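Local coordinates for protein probable chitinase A (Chromobacterium violaceum, PDB 4TX8) that probably hydrolyses internal glycosidic linkages of chitin as a family 18 endochitinase, and probably binds chitin through a carbohydrate-binding module, at residues Gly263-Ala267 with Leu299-Tyr303. Residues are numbered along the deposited sequence; the frame is centred on the assembly and turned at random.
Sequences GGFVA and LYTPY
Two aromatic rings, F265 and Y300, meet unstacked, F265 CE2 lying at the edge of the Y300 ring near its plane: centroids 5.8 Å apart, planes at 34°, closest atoms F265 CE2 and Y300 CE1 at 3.5 Å. The contact joins two loops of the GH18 TIM barrel, those following the parallel neighbouring strands 251-254 and 288-292. G263-F265 have helical phi/psi (phi near -60°, psi -24° to -32°); G263 O accepts from V266 N (3.0 Å) and A267 N (2.9 Å), after which A267 turns extended (-154/138). L299-T301 are extended, and P302 and Y303 bend (psi 9° and 4°). In register, F265 CA lies 7.6 Å from T301 CA, and V266 CA 7.3 Å from Y300 CA. With chi1 t, F265 brings CE2 to 3.8 Å from both N and CD of P302; M322, F327 and P328 also touch its side chain. V266, its chi1 of 120° between rotamer wells, packs CG2 3.6 Å from Y300 CD1. The segments bury 220 Å² without a mutual hydrogen bond: apolar surface packing, away from the metal sites. The CA-CB bond of T301 points away from 263-267, and with chi1 p its OG1 accepts from Y303 N (3.1 Å, 160°), an ST turn.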
ATOM      1  N   GLY A 263      -1.556 -14.053  11.617  1.00 24.35           N
ATOM      2  CA  GLY A 263      -0.676 -15.099  12.112  1.00 23.02           C
ATOM      3  C   GLY A 263      -0.892 -15.390  13.589  1.00 27.13           C
ATOM      4  O   GLY A 263      -0.666 -16.508  14.049  1.00 29.00           O
ATOM      5  N   GLY A 264      -1.344 -14.378  14.327  1.00 26.55           N
ATOM      6  CA  GLY A 264      -1.614 -14.511  15.749  1.00 23.06           C
ATOM      7  C   GLY A 264      -2.646 -15.569  16.088  1.00 28.43           C
ATOM      8  O   GLY A 264      -2.669 -16.091  17.205  1.00 32.34           O
ATOM      9  N   PHE A 265      -3.511 -15.880  15.128  1.00 25.34           N
ATOM     10  CA  PHE A 265      -4.523 -16.921  15.301  1.00 27.15           C
ATOM     11  C   PHE A 265      -3.866 -18.269  15.556  1.00 28.06           C
ATOM     12  O   PHE A 265      -4.381 -19.101  16.296  1.00 28.22           O
ATOM     13  CB  PHE A 265      -5.424 -16.990  14.063  1.00 27.49           C
ATOM     14  CG  PHE A 265      -6.414 -18.129  14.082  1.00 27.36           C
ATOM     15  CD1 PHE A 265      -7.246 -18.329  15.171  1.00 27.45           C
ATOM     16  CD2 PHE A 265      -6.530 -18.980  12.992  1.00 26.20           C
ATOM     17  CE1 PHE A 265      -8.163 -19.373  15.184  1.00 29.50           C
ATOM     18  CE2 PHE A 265      -7.445 -20.021  12.996  1.00 30.18           C
ATOM     19  CZ  PHE A 265      -8.264 -20.217  14.096  1.00 28.90           C
ATOM     20  N   VAL A 266      -2.699 -18.453  14.955  1.00 24.56           N
ATOM     21  CA  VAL A 266      -2.048 -19.749  14.888  1.00 26.97           C
ATOM     22  C   VAL A 266      -0.780 -19.803  15.751  1.00 30.08           C
ATOM     23  O   VAL A 266      -0.393 -20.869  16.236  1.00 31.77           O
ATOM     24  CB  VAL A 266      -1.734 -20.086  13.405  1.00 37.84           C
ATOM     25  CG1 VAL A 266      -0.245 -20.283  13.160  1.00 34.36           C
ATOM     26  CG2 VAL A 266      -2.554 -21.274  12.947  1.00 33.64           C
ATOM     27  N   ALA A 267      -0.155 -18.648  15.956  1.00 25.88           N
ATOM     28  CA  ALA A 267       1.045 -18.545  16.787  1.00 29.63           C
ATOM     29  C   ALA A 267       1.178 -17.139  17.372  1.00 29.08           C
ATOM     30  O   ALA A 267       0.932 -16.149  16.685  1.00 27.43           O
ATOM     31  CB  ALA A 267       2.290 -18.905  15.978  1.00 29.05           C
ATOM     32  N   LEU A 299      -2.187 -18.614   4.132  1.00 28.67           N
ATOM     33  CA  LEU A 299      -2.771 -18.056   5.343  1.00 29.89           C
ATOM     34  C   LEU A 299      -3.731 -19.031   6.013  1.00 29.49           C
ATOM     35  O   LEU A 299      -4.657 -19.533   5.378  1.00 28.75           O
ATOM     36  CB  LEU A 299      -3.502 -16.756   5.015  1.00 31.32           C
ATOM     37  CG  LEU A 299      -4.209 -16.050   6.171  1.00 31.96           C
ATOM     38  CD1 LEU A 299      -3.195 -15.554   7.184  1.00 31.90           C
ATOM     39  CD2 LEU A 299      -5.055 -14.904   5.646  1.00 26.27           C
ATOM     40  N   TYR A 300      -3.514 -19.292   7.299  1.00 27.86           N
ATOM     41  CA  TYR A 300      -4.402 -20.179   8.044  1.00 32.83           C
ATOM     42  C   TYR A 300      -5.527 -19.374   8.691  1.00 33.44           C
ATOM     43  O   TYR A 300      -5.286 -18.525   9.552  1.00 30.60           O
ATOM     44  CB  TYR A 300      -3.625 -20.965   9.104  1.00 27.22           C
ATOM     45  CG  TYR A 300      -4.417 -22.086   9.758  1.00 28.50           C
ATOM     46  CD1 TYR A 300      -5.356 -21.820  10.752  1.00 28.92           C
ATOM     47  CD2 TYR A 300      -4.219 -23.409   9.388  1.00 29.45           C
ATOM     48  CE1 TYR A 300      -6.078 -22.838  11.352  1.00 30.24           C
ATOM     49  CE2 TYR A 300      -4.940 -24.438   9.985  1.00 35.22           C
ATOM     50  CZ  TYR A 300      -5.867 -24.144  10.966  1.00 35.50           C
ATOM     51  OH  TYR A 300      -6.585 -25.154  11.567  1.00 37.06           O
ATOM     52  N   THR A 301      -6.756 -19.648   8.267  1.00 30.01           N
ATOM     53  CA  THR A 301      -7.927 -18.944   8.780  1.00 30.73           C
ATOM     54  C   THR A 301      -8.905 -19.935   9.405  1.00 34.04           C
ATOM     55  O   THR A 301      -8.789 -21.141   9.189  1.00 35.10           O
ATOM     56  CB  THR A 301      -8.646 -18.156   7.663  1.00 29.99           C
ATOM     57  OG1 THR A 301      -9.437 -19.055   6.875  1.00 28.92           O
ATOM     58  CG2 THR A 301      -7.639 -17.436   6.778  1.00 25.51           C
ATOM     59  N   PRO A 302      -9.871 -19.433  10.191  1.00 34.16           N
ATOM     60  CA  PRO A 302     -10.880 -20.356  10.724  1.00 36.67           C
ATOM     61  C   PRO A 302     -11.969 -20.731   9.718  1.00 36.39           C
ATOM     62  O   PRO A 302     -12.938 -21.377  10.102  1.00 38.18           O
ATOM     63  CB  PRO A 302     -11.483 -19.574  11.896  1.00 35.57           C
ATOM     64  CG  PRO A 302     -11.257 -18.148  11.558  1.00 35.38           C
ATOM     65  CD  PRO A 302      -9.951 -18.102  10.820  1.00 31.40           C
ATOM     66  N   TYR A 303     -11.813 -20.353   8.453  1.00 37.04           N
ATOM     67  CA  TYR A 303     -12.896 -20.533   7.491  1.00 39.64           C
ATOM     68  C   TYR A 303     -12.661 -21.691   6.527  1.00 41.92           C
ATOM     69  O   TYR A 303     -13.459 -21.923   5.620  1.00 42.44           O
ATOM     70  CB  TYR A 303     -13.119 -19.233   6.721  1.00 38.77           C
ATOM     71  CG  TYR A 303     -13.102 -18.027   7.631  1.00 41.74           C
ATOM     72  CD1 TYR A 303     -14.043 -17.886   8.646  1.00 38.65           C
ATOM     73  CD2 TYR A 303     -12.137 -17.041   7.490  1.00 36.71           C
ATOM     74  CE1 TYR A 303     -14.024 -16.793   9.488  1.00 40.92           C
ATOM     75  CE2 TYR A 303     -12.112 -15.942   8.326  1.00 37.92           C
ATOM     76  CZ  TYR A 303     -13.057 -15.822   9.322  1.00 41.97           C
ATOM     77  OH  TYR A 303     -13.029 -14.728  10.154  1.00 45.31           O
TER